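Local coordinates for protein Rho-class glutathione S-transferase (Laternula elliptica, PDB 3QAV) that probably catalyses the conjugation of glutathione to electrophilic substrates, and binds glutathione through its N-terminal domain, at residues F187-V192 / N214-R219; M191-V196 / P228-S233. One frame throughout, in Å; residues are numbered along the deposited sequence.

Interaction 1: F187-V192 / N214-R219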
loop_
_atom_site.group_PDB
_atom_site.type_symbol
_atom_site.label_atom_id
_atom_site.label_comp_id
_atom_site.label_asym_id
_atom_site.label_seq_id
_atom_site.Cartn_x
_atom_site.Cartn_y
_atom_site.Cartn_z
ATOM N N PHE A 187 1.612 -3.797 11.269
ATOM C CA PHE A 187 0.754 -3.059 10.350
ATOM C C PHE A 187 -0.686 -3.033 10.831
ATOM O O PHE A 187 -1.372 -2.021 10.734
ATOM C CB PHE A 187 0.785 -3.705 8.953
ATOM C CG PHE A 187 2.050 -3.445 8.176
ATOM C CD1 PHE A 187 3.296 -3.716 8.725
ATOM C CD2 PHE A 187 1.988 -2.938 6.878
ATOM C CE1 PHE A 187 4.465 -3.485 7.995
ATOM C CE2 PHE A 187 3.148 -2.706 6.141
ATOM C CZ PHE A 187 4.388 -2.980 6.703
ATOM N N PHE A 188 -1.140 -4.160 11.357
ATOM C CA PHE A 188 -2.529 -4.296 11.787
ATOM C C PHE A 188 -2.947 -3.560 13.050
ATOM O O PHE A 188 -3.866 -2.752 13.026
ATOM C CB PHE A 188 -2.855 -5.784 11.943
ATOM C CG PHE A 188 -4.291 -6.060 12.271
ATOM C CD1 PHE A 188 -5.304 -5.661 11.406
ATOM C CD2 PHE A 188 -4.632 -6.738 13.434
ATOM C CE1 PHE A 188 -6.639 -5.934 11.696
ATOM C CE2 PHE A 188 -5.965 -7.015 13.731
ATOM C CZ PHE A 188 -6.966 -6.613 12.862
ATOM N N PHE A 189 -2.271 -3.847 14.155
ATOM C CA PHE A 189 -2.612 -3.247 15.435
ATOM C C PHE A 189 -2.837 -1.736 15.452
ATOM O O PHE A 189 -3.855 -1.267 15.958
ATOM C CB PHE A 189 -1.558 -3.604 16.476
ATOM C CG PHE A 189 -1.795 -2.956 17.794
ATOM C CD1 PHE A 189 -2.775 -3.441 18.653
ATOM C CD2 PHE A 189 -1.078 -1.817 18.156
ATOM C CE1 PHE A 189 -3.037 -2.799 19.855
ATOM C CE2 PHE A 189 -1.333 -1.175 19.345
ATOM C CZ PHE A 189 -2.315 -1.663 20.199
ATOM N N PRO A 190 -1.883 -0.947 14.932
ATOM C CA PRO A 190 -2.102 0.503 14.949
ATOM C C PRO A 190 -3.475 0.887 14.401
ATOM O O PRO A 190 -4.126 1.814 14.893
ATOM C CB PRO A 190 -0.964 1.027 14.085
ATOM C CG PRO A 190 0.155 0.077 14.432
ATOM C CD PRO A 190 -0.546 -1.274 14.400
ATOM N N MET A 191 -3.910 0.171 13.374
ATOM C CA MET A 191 -5.199 0.454 12.773
ATOM C C MET A 191 -6.325 0.097 13.732
ATOM O O MET A 191 -7.335 0.794 13.800
ATOM C CB MET A 191 -5.332 -0.297 11.450
ATOM C CG MET A 191 -4.350 0.223 10.407
ATOM S SD MET A 191 -4.526 -0.578 8.820
ATOM C CE MET A 191 -5.581 0.569 7.986
ATOM N N VAL A 192 -6.149 -0.989 14.481
ATOM C CA VAL A 192 -7.165 -1.386 15.454
ATOM C C VAL A 192 -7.180 -0.399 16.635
ATOM O O VAL A 192 -8.247 -0.001 17.105
ATOM C CB VAL A 192 -6.925 -2.820 15.972
ATOM C CG1 VAL A 192 -7.971 -3.174 17.032
ATOM C CG2 VAL A 192 -7.023 -3.813 14.813
ATOM N N ASN A 214 -6.690 -6.193 23.433
ATOM C CA ASN A 214 -6.320 -6.225 24.843
ATOM C C ASN A 214 -4.950 -6.848 25.047
ATOM O O ASN A 214 -4.133 -6.315 25.789
ATOM C CB ASN A 214 -7.367 -6.999 25.648
ATOM C CG ASN A 214 -8.607 -6.178 25.919
ATOM O OD1 ASN A 214 -9.692 -6.717 26.109
ATOM N ND2 ASN A 214 -8.448 -4.862 25.951
ATOM N N MET A 215 -4.700 -7.978 24.396
ATOM C CA MET A 215 -3.405 -8.632 24.535
ATOM C C MET A 215 -2.290 -7.696 24.085
ATOM O O MET A 215 -1.304 -7.498 24.796
ATOM C CB MET A 215 -3.334 -9.911 23.698
ATOM C CG MET A 215 -1.897 -10.363 23.440
ATOM S SD MET A 215 -1.742 -11.796 22.375
ATOM C CE MET A 215 -2.014 -11.052 20.750
ATOM N N MET A 216 -2.458 -7.132 22.894
ATOM C CA MET A 216 -1.466 -6.230 22.325
ATOM C C MET A 216 -1.253 -4.973 23.166
ATOM O O MET A 216 -0.126 -4.497 23.294
ATOM C CB MET A 216 -1.874 -5.855 20.898
ATOM C CG MET A 216 -1.775 -7.007 19.914
ATOM S SD MET A 216 -0.058 -7.470 19.514
ATOM C CE MET A 216 0.239 -6.418 18.073
ATOM N N MET A 217 -2.332 -4.440 23.732
ATOM C CA MET A 217 -2.244 -3.244 24.575
ATOM C C MET A 217 -1.440 -3.487 25.845
ATOM O O MET A 217 -1.035 -2.540 26.516
ATOM C CB MET A 217 -3.633 -2.753 24.964
ATOM C CG MET A 217 -4.283 -1.880 23.921
ATOM S SD MET A 217 -3.356 -0.364 23.653
ATOM C CE MET A 217 -3.913 0.612 25.071
ATOM N N ASP A 218 -1.229 -4.754 26.182
ATOM C CA ASP A 218 -0.458 -5.102 27.364
ATOM C C ASP A 218 0.995 -5.427 26.991
ATOM O O ASP A 218 1.843 -5.600 27.858
ATOM C CB ASP A 218 -1.115 -6.280 28.098
ATOM C CG ASP A 218 -2.383 -5.867 28.857
ATOM O OD1 ASP A 218 -2.304 -4.925 29.676
ATOM O OD2 ASP A 218 -3.458 -6.481 28.647
ATOM N N ARG A 219 1.280 -5.491 25.696
ATOM C CA ARG A 219 2.627 -5.772 25.220
ATOM C C ARG A 219 3.491 -4.534 25.487
ATOM O O ARG A 219 3.189 -3.439 25.017
ATOM C CB ARG A 219 2.568 -6.094 23.726
ATOM C CG ARG A 219 3.778 -6.815 23.170
ATOM C CD ARG A 219 3.575 -7.112 21.679
ATOM N NE ARG A 219 4.788 -7.652 21.078
ATOM C CZ ARG A 219 5.164 -8.922 21.159
ATOM N NH1 ARG A 219 6.297 -9.310 20.585
ATOM N NH2 ARG A 219 4.399 -9.804 21.792
#
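Phe189 reaches from helix 183-197 to Met216 and Met217 on helix 207-217, a small worked example of how one aromatic ring can join two helices of the all-helical C-terminal domain of a glutathione S-transferase. With its CG anti to the backbone N (chi1 176°), the residue is directed toward helix 207-217, where the backbones stand 7.6 Å apart between the CA atoms of Phe189 and Met216. At the root, Phe189 CB meets the methyl of Met216, CE, at 3.7 Å. Next, Phe189 CG has the same methyl at 4.0 Å, because the Met216 chain, bent at chi2 and chi3, carries CE along the aromatic side chain toward its root. Farther out, Phe189 CD1 and CE1 both rest against Met216 CB, each 3.4 Å from it. Root thus lies against tip at both ends, and the two side chains slide past each other in opposite directions. The tip, Phe189 CZ, comes to 3.8 Å from Met217 SD, which lies in the ring plane at the edge, 89° off the normal: a Met-aromatic contact. Trp39 of helix 36-47 also packs edge-to-face with the Phe189 ring, tying this helix pair to the N-terminal domain. Replacing Phe189 with an alanine removes the ring, and would probably leave Met216 CB and Met217 SD without their aromatic partner and open a gap between the helices. No hydrogen bond joins the two segments; the contact rests on shape and dispersion, with the sulfur probably drawn to the slightly positive rim of the ring.

Interaction 2: M191-V196 / P228-S233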
loop_
_atom_site.group_PDB
_atom_site.type_symbol
_atom_site.label_atom_id
_atom_site.label_comp_id
_atom_site.label_asym_id
_atom_site.label_seq_id
_atom_site.Cartn_x
_atom_site.Cartn_y
_atom_site.Cartn_z
ATOM N N MET A 191 -3.910 0.171 13.374
ATOM C CA MET A 191 -5.199 0.454 12.773
ATOM C C MET A 191 -6.325 0.097 13.732
ATOM O O MET A 191 -7.335 0.794 13.800
ATOM C CB MET A 191 -5.332 -0.297 11.450
ATOM C CG MET A 191 -4.350 0.223 10.407
ATOM S SD MET A 191 -4.526 -0.578 8.820
ATOM C CE MET A 191 -5.581 0.569 7.986
ATOM N N VAL A 192 -6.149 -0.989 14.481
ATOM C CA VAL A 192 -7.165 -1.386 15.454
ATOM C C VAL A 192 -7.180 -0.399 16.635
ATOM O O VAL A 192 -8.247 -0.001 17.105
ATOM C CB VAL A 192 -6.925 -2.820 15.972
ATOM C CG1 VAL A 192 -7.971 -3.174 17.032
ATOM C CG2 VAL A 192 -7.023 -3.813 14.813
ATOM N N ALA A 193 -5.999 0.005 17.102
ATOM C CA ALA A 193 -5.894 0.955 18.217
ATOM C C ALA A 193 -6.585 2.268 17.847
ATOM O O ALA A 193 -7.247 2.903 18.679
ATOM C CB ALA A 193 -4.429 1.214 18.551
ATOM N N LEU A 194 -6.421 2.670 16.592
ATOM C CA LEU A 194 -7.029 3.894 16.081
ATOM C C LEU A 194 -8.549 3.733 16.109
ATOM O O LEU A 194 -9.273 4.644 16.494
ATOM C CB LEU A 194 -6.559 4.144 14.645
ATOM C CG LEU A 194 -6.972 5.448 13.957
ATOM C CD1 LEU A 194 -6.270 6.626 14.608
ATOM C CD2 LEU A 194 -6.602 5.380 12.485
ATOM N N ILE A 195 -9.021 2.559 15.697
ATOM C CA ILE A 195 -10.453 2.266 15.680
ATOM C C ILE A 195 -11.018 2.403 17.092
ATOM O O ILE A 195 -12.024 3.078 17.301
ATOM C CB ILE A 195 -10.718 0.830 15.143
ATOM C CG1 ILE A 195 -10.413 0.778 13.643
ATOM C CG2 ILE A 195 -12.163 0.414 15.405
ATOM C CD1 ILE A 195 -10.452 -0.622 13.047
ATOM N N VAL A 196 -10.369 1.759 18.055
ATOM C CA VAL A 196 -10.806 1.833 19.444
ATOM C C VAL A 196 -10.737 3.285 19.916
ATOM O O VAL A 196 -11.624 3.756 20.625
ATOM C CB VAL A 196 -9.913 0.965 20.362
ATOM C CG1 VAL A 196 -10.278 1.198 21.822
ATOM C CG2 VAL A 196 -10.077 -0.507 20.007
ATOM N N PRO A 228 1.587 9.786 21.996
ATOM C CA PRO A 228 1.670 10.715 23.126
ATOM C C PRO A 228 0.517 11.671 23.395
ATOM O O PRO A 228 0.212 11.929 24.558
ATOM C CB PRO A 228 2.993 11.452 22.881
ATOM C CG PRO A 228 3.274 11.233 21.426
ATOM C CD PRO A 228 2.820 9.828 21.197
ATOM N N HIS A 229 -0.139 12.181 22.354
ATOM C CA HIS A 229 -1.221 13.145 22.580
ATOM C C HIS A 229 -2.572 12.590 23.001
ATOM O O HIS A 229 -3.445 13.354 23.404
ATOM C CB HIS A 229 -1.408 14.066 21.356
ATOM C CG HIS A 229 -2.357 13.540 20.320
ATOM N ND1 HIS A 229 -1.968 12.675 19.320
ATOM C CD2 HIS A 229 -3.671 13.791 20.106
ATOM C CE1 HIS A 229 -2.998 12.421 18.531
ATOM N NE2 HIS A 229 -4.044 13.086 18.986
ATOM N N TRP A 230 -2.746 11.274 22.930
ATOM C CA TRP A 230 -4.015 10.653 23.306
ATOM C C TRP A 230 -4.343 10.717 24.801
ATOM O O TRP A 230 -5.505 10.852 25.185
ATOM C CB TRP A 230 -4.038 9.182 22.871
ATOM C CG TRP A 230 -4.180 8.961 21.385
ATOM C CD1 TRP A 230 -4.245 9.914 20.408
ATOM C CD2 TRP A 230 -4.274 7.698 20.721
ATOM N NE1 TRP A 230 -4.377 9.323 19.174
ATOM C CE2 TRP A 230 -4.397 7.962 19.337
ATOM C CE3 TRP A 230 -4.269 6.367 21.159
ATOM C CZ2 TRP A 230 -4.515 6.938 18.385
ATOM C CZ3 TRP A 230 -4.388 5.351 20.211
ATOM C CH2 TRP A 230 -4.509 5.645 18.843
ATOM N N ALA A 231 -3.322 10.613 25.639
ATOM C CA ALA A 231 -3.527 10.626 27.082
ATOM C C ALA A 231 -4.327 11.823 27.586
ATOM O O ALA A 231 -5.268 11.658 28.359
ATOM C CB ALA A 231 -2.181 10.570 27.791
ATOM N N GLU A 232 -3.962 13.020 27.134
ATOM C CA GLU A 232 -4.622 14.249 27.573
ATOM C C GLU A 232 -5.616 14.855 26.587
ATOM O O GLU A 232 -6.042 15.995 26.756
ATOM C CB GLU A 232 -3.564 15.306 27.917
ATOM C CG GLU A 232 -2.630 14.907 29.042
ATOM C CD GLU A 232 -3.356 14.757 30.362
ATOM O OE1 GLU A 232 -4.603 14.837 30.371
ATOM O OE2 GLU A 232 -2.680 14.553 31.390
ATOM N N SER A 233 -5.985 14.107 25.557
ATOM C CA SER A 233 -6.927 14.619 24.576
ATOM C C SER A 233 -8.125 13.697 24.526
ATOM O O SER A 233 -8.000 12.496 24.757
ATOM C CB SER A 233 -6.266 14.710 23.198
ATOM O OG SER A 233 -5.917 13.427 22.706
#
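Ala193 and Leu194 of helix 183-197, in the helical C-terminal domain of the glutathione S-transferase fold, receive the indole of Trp230 from the loop that follows helix 220-224. The first of them, Ala193, offers mainly its backbone: its carbonyl O lies 3.9 Å from Trp230 CH2, obliquely to the ring and without a hydrogen bond, while Ala193 CB is 4.4 Å from the same carbon. One residue on, Leu194 brings its CA to 4.1 Å from Trp230 CH2. With chi1 at -174° its CG points away from the backbone N, and chi2 near 69° then sets the methyl CD1 beside Trp230 CZ2, at 4.2 Å; the two side chains cross at about a right angle. The benzo end of the indole is thus what meets the helix, in a loose van der Waals touch that includes one backbone carbonyl. Arg197, just beyond this segment, adds a cation-pi contact with Trp230 and a hydrogen bond to Ser233 OG. On the loop side, the type I beta turn from Trp230 to Ser233 brings the serine back toward His229, and Ser233 OG donates a hydrogen bond of 2.6 Å to His229 O, approaching from above the carbonyl plane.

Helix 183-197 serves both interactions, whose centres lie 11 Å apart and whose segments share Met191 and Val192. Interaction 1 is the buried one, joining this helix to helix 207-217, whereas interaction 2 is partly buried and brings in the later loop, 228-233. Tyr213 of helix 207-217 bridges them, since it touches Phe189 in one and Ala193 in the other. Interaction 1 lies away from the glutathione site. Interaction 2 is nearer: the side chain of Leu194 is about 8 Å from that of Ser35, a glutathione-binding residue, although no glutathione is bound to this chain, and His229 ND1 is hydrogen-bonded to Ser33 OG.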